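Local structure of Alpha/beta hydrolase family protein (Bacillus anthracis, 3OOS) at residues K14-L19 and L54-G59; G123-K128 and Y237-E242. The protein is a predicted hydrolase of the alpha/beta hydrolase fold whose substrate is not established, probably acting through a serine nucleophile. All coordinates share one frame; numbering follows the deposited sequence.

Contact 1. Residues K14-L19 and L54-G59; sequences KFEYFL and LVNLKG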
loop_
_atom_site.group_PDB
_atom_site.type_symbol
_atom_site.label_atom_id
_atom_site.label_comp_id
_atom_site.label_asym_id
_atom_site.label_seq_id
_atom_site.Cartn_x
_atom_site.Cartn_y
_atom_site.Cartn_z
ATOM N N LYS A 14 -5.776 17.122 -11.751
ATOM C CA LYS A 14 -4.357 17.366 -11.530
ATOM C C LYS A 14 -3.844 16.507 -10.373
ATOM O O LYS A 14 -4.466 16.460 -9.307
ATOM C CB LYS A 14 -4.127 18.850 -11.240
ATOM C CG LYS A 14 -2.685 19.302 -11.349
ATOM C CD LYS A 14 -2.601 20.809 -11.551
ATOM C CE LYS A 14 -3.085 21.566 -10.327
ATOM N NZ LYS A 14 -2.078 21.568 -9.223
ATOM N N PHE A 15 -2.714 15.838 -10.592
ATOM C CA PHE A 15 -2.127 14.972 -9.576
ATOM C C PHE A 15 -0.669 15.301 -9.331
ATOM O O PHE A 15 0.090 15.561 -10.269
ATOM C CB PHE A 15 -2.255 13.495 -9.981
ATOM C CG PHE A 15 -3.679 13.023 -10.115
ATOM C CD1 PHE A 15 -4.341 12.449 -9.034
ATOM C CD2 PHE A 15 -4.362 13.165 -11.322
ATOM C CE1 PHE A 15 -5.663 12.018 -9.154
ATOM C CE2 PHE A 15 -5.683 12.741 -11.452
ATOM C CZ PHE A 15 -6.334 12.169 -10.365
ATOM N N GLU A 16 -0.296 15.279 -8.057
ATOM C CA GLU A 16 1.087 15.377 -7.632
ATOM C C GLU A 16 1.672 13.971 -7.526
ATOM O O GLU A 16 1.024 13.056 -7.008
ATOM C CB GLU A 16 1.151 16.069 -6.271
ATOM C CG GLU A 16 2.562 16.296 -5.744
ATOM C CD GLU A 16 2.559 16.966 -4.385
ATOM O OE1 GLU A 16 1.834 16.489 -3.482
ATOM O OE2 GLU A 16 3.282 17.971 -4.221
ATOM N N TYR A 17 2.889 13.794 -8.029
ATOM C CA TYR A 17 3.605 12.529 -7.846
ATOM C C TYR A 17 5.104 12.778 -7.789
ATOM O O TYR A 17 5.596 13.825 -8.225
ATOM C CB TYR A 17 3.268 11.515 -8.954
ATOM C CG TYR A 17 3.845 11.892 -10.299
ATOM C CD1 TYR A 17 5.123 11.462 -10.686
ATOM C CD2 TYR A 17 3.127 12.697 -11.177
ATOM C CE1 TYR A 17 5.659 11.831 -11.917
ATOM C CE2 TYR A 17 3.654 13.066 -12.403
ATOM C CZ TYR A 17 4.913 12.630 -12.769
ATOM O OH TYR A 17 5.427 13.013 -13.982
ATOM N N PHE A 18 5.825 11.796 -7.267
ATOM C CA PHE A 18 7.261 11.916 -7.096
ATOM C C PHE A 18 7.956 10.845 -7.911
ATOM O O PHE A 18 7.518 9.692 -7.928
ATOM C CB PHE A 18 7.610 11.850 -5.603
ATOM C CG PHE A 18 6.840 12.846 -4.782
ATOM C CD1 PHE A 18 7.333 14.135 -4.591
ATOM C CD2 PHE A 18 5.589 12.519 -4.258
ATOM C CE1 PHE A 18 6.607 15.081 -3.866
ATOM C CE2 PHE A 18 4.851 13.456 -3.529
ATOM C CZ PHE A 18 5.361 14.740 -3.336
ATOM N N LEU A 19 9.020 11.240 -8.606
ATOM C CA LEU A 19 9.779 10.319 -9.447
ATOM C C LEU A 19 11.180 10.080 -8.899
ATOM O O LEU A 19 11.879 11.021 -8.518
ATOM C CB LEU A 19 9.879 10.846 -10.885
ATOM C CG LEU A 19 10.706 9.984 -11.855
ATOM C CD1 LEU A 19 10.007 8.656 -12.157
ATOM C CD2 LEU A 19 10.995 10.733 -13.143
ATOM N N LEU A 54 5.671 7.645 -7.515
ATOM C CA LEU A 54 5.009 7.628 -6.213
ATOM C C LEU A 54 3.882 8.657 -6.228
ATOM O O LEU A 54 4.132 9.860 -6.157
ATOM C CB LEU A 54 6.023 7.929 -5.102
ATOM C CG LEU A 54 5.541 7.946 -3.646
ATOM C CD1 LEU A 54 5.049 6.572 -3.209
ATOM C CD2 LEU A 54 6.664 8.435 -2.732
ATOM N N VAL A 55 2.647 8.170 -6.330
ATOM C CA VAL A 55 1.490 9.020 -6.623
ATOM C C VAL A 55 0.705 9.466 -5.387
ATOM O O VAL A 55 0.388 8.663 -4.505
ATOM C CB VAL A 55 0.528 8.318 -7.620
ATOM C CG1 VAL A 55 -0.683 9.201 -7.947
ATOM C CG2 VAL A 55 1.270 7.938 -8.894
ATOM N N ASN A 56 0.405 10.763 -5.341
ATOM C CA ASN A 56 -0.601 11.300 -4.429
ATOM C C ASN A 56 -1.978 11.236 -5.089
ATOM O O ASN A 56 -2.219 11.879 -6.117
ATOM C CB ASN A 56 -0.255 12.741 -4.010
ATOM C CG ASN A 56 0.638 12.802 -2.773
ATOM O OD1 ASN A 56 1.349 13.791 -2.549
ATOM N ND2 ASN A 56 0.596 11.758 -1.962
ATOM N N LEU A 57 -2.872 10.441 -4.509
ATOM C CA LEU A 57 -4.210 10.253 -5.067
ATOM C C LEU A 57 -5.094 11.474 -4.815
ATOM O O LEU A 57 -4.665 12.438 -4.178
ATOM C CB LEU A 57 -4.856 8.989 -4.494
ATOM C CG LEU A 57 -4.142 7.673 -4.812
ATOM C CD1 LEU A 57 -4.824 6.521 -4.097
ATOM C CD2 LEU A 57 -4.079 7.430 -6.317
ATOM N N LYS A 58 -6.317 11.437 -5.343
ATOM C CA LYS A 58 -7.312 12.473 -5.069
ATOM C C LYS A 58 -7.410 12.671 -3.556
ATOM O O LYS A 58 -7.505 11.700 -2.804
ATOM C CB LYS A 58 -8.668 12.058 -5.652
ATOM C CG LYS A 58 -9.713 13.171 -5.799
ATOM C CD LYS A 58 -9.442 14.093 -7.005
ATOM C CE LYS A 58 -9.590 13.396 -8.354
ATOM N NZ LYS A 58 -11.006 13.088 -8.693
ATOM N N GLY A 59 -7.350 13.925 -3.118
ATOM C CA GLY A 59 -7.430 14.255 -1.695
ATOM C C GLY A 59 -6.115 14.163 -0.932
ATOM O O GLY A 59 -6.093 14.338 0.289
#

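Contact 2. Residues G123-K128 and Y237-E242; sequences GAAASK and YIFSCE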
loop_
_atom_site.group_PDB
_atom_site.type_symbol
_atom_site.label_atom_id
_atom_site.label_comp_id
_atom_site.label_asym_id
_atom_site.label_seq_id
_atom_site.Cartn_x
_atom_site.Cartn_y
_atom_site.Cartn_z
ATOM N N GLY A 123 1.552 -7.822 2.147
ATOM C CA GLY A 123 0.726 -7.816 3.359
ATOM C C GLY A 123 -0.746 -7.515 3.143
ATOM O O GLY A 123 -1.355 -6.778 3.921
ATOM N N ALA A 124 -1.326 -8.090 2.094
ATOM C CA ALA A 124 -2.703 -7.769 1.730
ATOM C C ALA A 124 -3.646 -8.957 1.890
ATOM O O ALA A 124 -3.299 -9.974 2.497
ATOM C CB ALA A 124 -2.758 -7.205 0.307
ATOM N N ALA A 125 -4.854 -8.806 1.360
ATOM C CA ALA A 125 -5.857 -9.860 1.397
ATOM C C ALA A 125 -6.742 -9.704 0.178
ATOM O O ALA A 125 -6.888 -8.599 -0.346
ATOM C CB ALA A 125 -6.680 -9.772 2.673
ATOM N N ALA A 126 -7.324 -10.813 -0.270
ATOM C CA ALA A 126 -8.196 -10.823 -1.445
ATOM C C ALA A 126 -9.657 -10.506 -1.102
ATOM O O ALA A 126 -10.498 -10.385 -1.997
ATOM C CB ALA A 126 -8.091 -12.167 -2.165
ATOM N N SER A 127 -9.961 -10.389 0.190
ATOM C CA SER A 127 -11.302 -10.006 0.635
ATOM C C SER A 127 -11.260 -9.380 2.024
ATOM O O SER A 127 -10.212 -9.346 2.670
ATOM C CB SER A 127 -12.242 -11.215 0.647
ATOM O OG SER A 127 -12.055 -11.979 1.827
ATOM N N LYS A 128 -12.417 -8.901 2.473
ATOM C CA LYS A 128 -12.573 -8.312 3.801
ATOM C C LYS A 128 -12.407 -9.324 4.945
ATOM O O LYS A 128 -12.375 -8.931 6.115
ATOM C CB LYS A 128 -13.942 -7.628 3.905
ATOM C CG LYS A 128 -15.139 -8.569 3.839
ATOM C CD LYS A 128 -16.436 -7.807 4.073
ATOM C CE LYS A 128 -17.641 -8.731 4.034
ATOM N NZ LYS A 128 -18.910 -7.969 4.214
ATOM N N TYR A 237 -0.510 -13.794 7.482
ATOM C CA TYR A 237 0.235 -14.422 6.389
ATOM C C TYR A 237 -0.607 -15.313 5.455
ATOM O O TYR A 237 -0.403 -15.315 4.234
ATOM C CB TYR A 237 1.439 -15.197 6.953
ATOM C CG TYR A 237 2.327 -15.758 5.874
ATOM C CD1 TYR A 237 3.141 -14.914 5.121
ATOM C CD2 TYR A 237 2.337 -17.121 5.584
ATOM C CE1 TYR A 237 3.943 -15.404 4.112
ATOM C CE2 TYR A 237 3.144 -17.630 4.571
ATOM C CZ TYR A 237 3.943 -16.762 3.839
ATOM O OH TYR A 237 4.743 -17.239 2.830
ATOM N N ILE A 238 -1.554 -16.053 6.029
ATOM C CA ILE A 238 -2.419 -16.945 5.251
ATOM C C ILE A 238 -3.159 -16.220 4.112
ATOM O O ILE A 238 -3.449 -16.815 3.071
ATOM C CB ILE A 238 -3.406 -17.732 6.169
ATOM C CG1 ILE A 238 -4.156 -18.807 5.370
ATOM C CG2 ILE A 238 -4.364 -16.783 6.899
ATOM C CD1 ILE A 238 -4.916 -19.812 6.218
ATOM N N PHE A 239 -3.434 -14.929 4.299
ATOM C CA PHE A 239 -4.147 -14.168 3.277
ATOM C C PHE A 239 -3.281 -13.853 2.061
ATOM O O PHE A 239 -3.791 -13.775 0.941
ATOM C CB PHE A 239 -4.817 -12.932 3.888
ATOM C CG PHE A 239 -5.926 -13.292 4.822
ATOM C CD1 PHE A 239 -7.196 -13.578 4.326
ATOM C CD2 PHE A 239 -5.694 -13.420 6.189
ATOM C CE1 PHE A 239 -8.227 -13.956 5.180
ATOM C CE2 PHE A 239 -6.719 -13.799 7.047
ATOM C CZ PHE A 239 -7.989 -14.067 6.540
ATOM N N SER A 240 -1.972 -13.719 2.278
ATOM C CA SER A 240 -1.027 -13.626 1.164
ATOM C C SER A 240 -0.888 -14.981 0.477
ATOM O O SER A 240 -0.759 -15.048 -0.746
ATOM C CB SER A 240 0.331 -13.100 1.626
ATOM O OG SER A 240 0.265 -11.705 1.909
ATOM N N CYS A 241 -0.933 -16.059 1.263
ATOM C CA CYS A 241 -0.935 -17.409 0.695
ATOM C C CYS A 241 -2.133 -17.605 -0.231
ATOM O O CYS A 241 -1.994 -18.158 -1.329
ATOM C CB CYS A 241 -0.947 -18.470 1.792
ATOM S SG CYS A 241 0.568 -18.530 2.737
ATOM N N GLU A 242 -3.300 -17.132 0.208
ATOM C CA GLU A 242 -4.511 -17.234 -0.598
ATOM C C GLU A 242 -4.369 -16.477 -1.915
ATOM O O GLU A 242 -4.670 -17.019 -2.977
ATOM C CB GLU A 242 -5.738 -16.727 0.167
ATOM C CG GLU A 242 -7.004 -16.717 -0.688
ATOM C CD GLU A 242 -8.248 -16.323 0.077
ATOM O OE1 GLU A 242 -8.237 -15.268 0.741
ATOM O OE2 GLU A 242 -9.245 -17.069 -0.002
HETATM O O HOH W 1 -0.055 -9.738 -0.037
HETATM O O HOH W 2 -1.164 -10.911 3.984
HETATM O O HOH W 3 -6.483 -13.195 0.792
HETATM O O HOH W 4 -10.227 -13.918 1.979
#

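Contact 1. Residues K14-L19 and L54-G59
Phe18 and Leu54 form an antiparallel hydrogen-bonded pair, with Phe18 N giving to Leu54 O at 2.8 Å and Leu54 N to Phe18 O at 2.8 Å. Tyr17 and Val55 follow as a non-hydrogen-bonded pair, their CA atoms 4.3 Å apart, and Asn56 N then reaches Glu16 O at 2.9 Å. CB of Tyr17 touches Val55 CG2, with Tyr17 CG between the backbone N and the carbonyl carbon (chi1 70°); the side chain packs on Leu88. This pairing joins strand 13-20 to strand 51-55 in the N-terminal, antiparallel part of the central alpha/beta hydrolase sheet, with strand 4-10 as the next neighbour of 13-20. The Phe15 ring turns its edge to the backbone: CD1 lies 3.7 Å from Asn56 O, which sits in the ring plane, and CE1 is 3.9 Å from Lys58 N, also at the edge. The Lys58 chain, bent at chi2 and chi3, brings CE to 4.0 Å from Phe15 CZ, and its NZ forms a salt bridge with Glu71. The carboxylate of Glu16 runs beside the Asn56 side chain, and its OE2 is hydrogen-bonded to Asn62 ND2. The Phe18 ring edge meets the Asn56 amide, planes 89° apart.

Contact 2. Residues G123-K128 and Y237-E242
OE1 of Glu242 accepts from two waters, each 2.7 Å away, and these carry the contact to the loop. One of them also accepts a hydrogen bond from Ala126 N at 2.7 Å and donates to Phe239 O, so a single water ties loop backbone, helix backbone and carboxylate together. The other reaches Ser127 OG at 2.7 Å, a hydroxyl also hydrogen-bonded to Glu129 N. Both waters lie in the plane of the Phe239 ring, at its edge. No direct hydrogen bond links the two segments. Farther along, Ser240 OG meets two more waters: one, at 2.8 Å, accepts from Ala124 N, while the other is hydrogen-bonded to Ala124 O. The loop leaves the carboxyl end of strand 116-122 and helix 237-246 follows strand 224-229, so the contact joins elements that succeed neighbouring parallel strands of the alpha/beta hydrolase sheet. Ser240 also touches Ile226 and Cys228 of strand 224-229. Van der Waals packing centres on Phe239, whose CB lies 3.6 Å from Ala124 O and 3.9 Å from Ala125 CB. Phe239 CG, anti to the carbonyl carbon (chi1 -67°), lies 4.2 Å from that same Ala125 CB; the ring also meets His133, their planes at about 85°. Ala126 CB approaches Glu242 OE1 more loosely, at 4.3 Å, and packs on Arg214 and Leu217 of helix 214-217.

Overall arrangement
From the N terminus, strand 13-20 is laid down early, and contact 1 closes a loop of 34 intervening residues, holding strands 25-28 and 33-34 but no helix, when strand 51-55 returns beside it. The chain then builds helix 74-87, strand 93-98, helix 100-112 and strand 116-122 before contact 2 opens. That second loop is far longer: 108 residues, rich in helix, separate 123-128 from 237-242. The two loops are in series, neither nesting nor crossing. Contact 1 ties strands within the central sheet, whereas contact 2 joins the loop after strand 116-122 to helix 237-246, which follows the adjacent strand 224-229. Their centres lie 27 Å apart on opposite sides of the chain's centre.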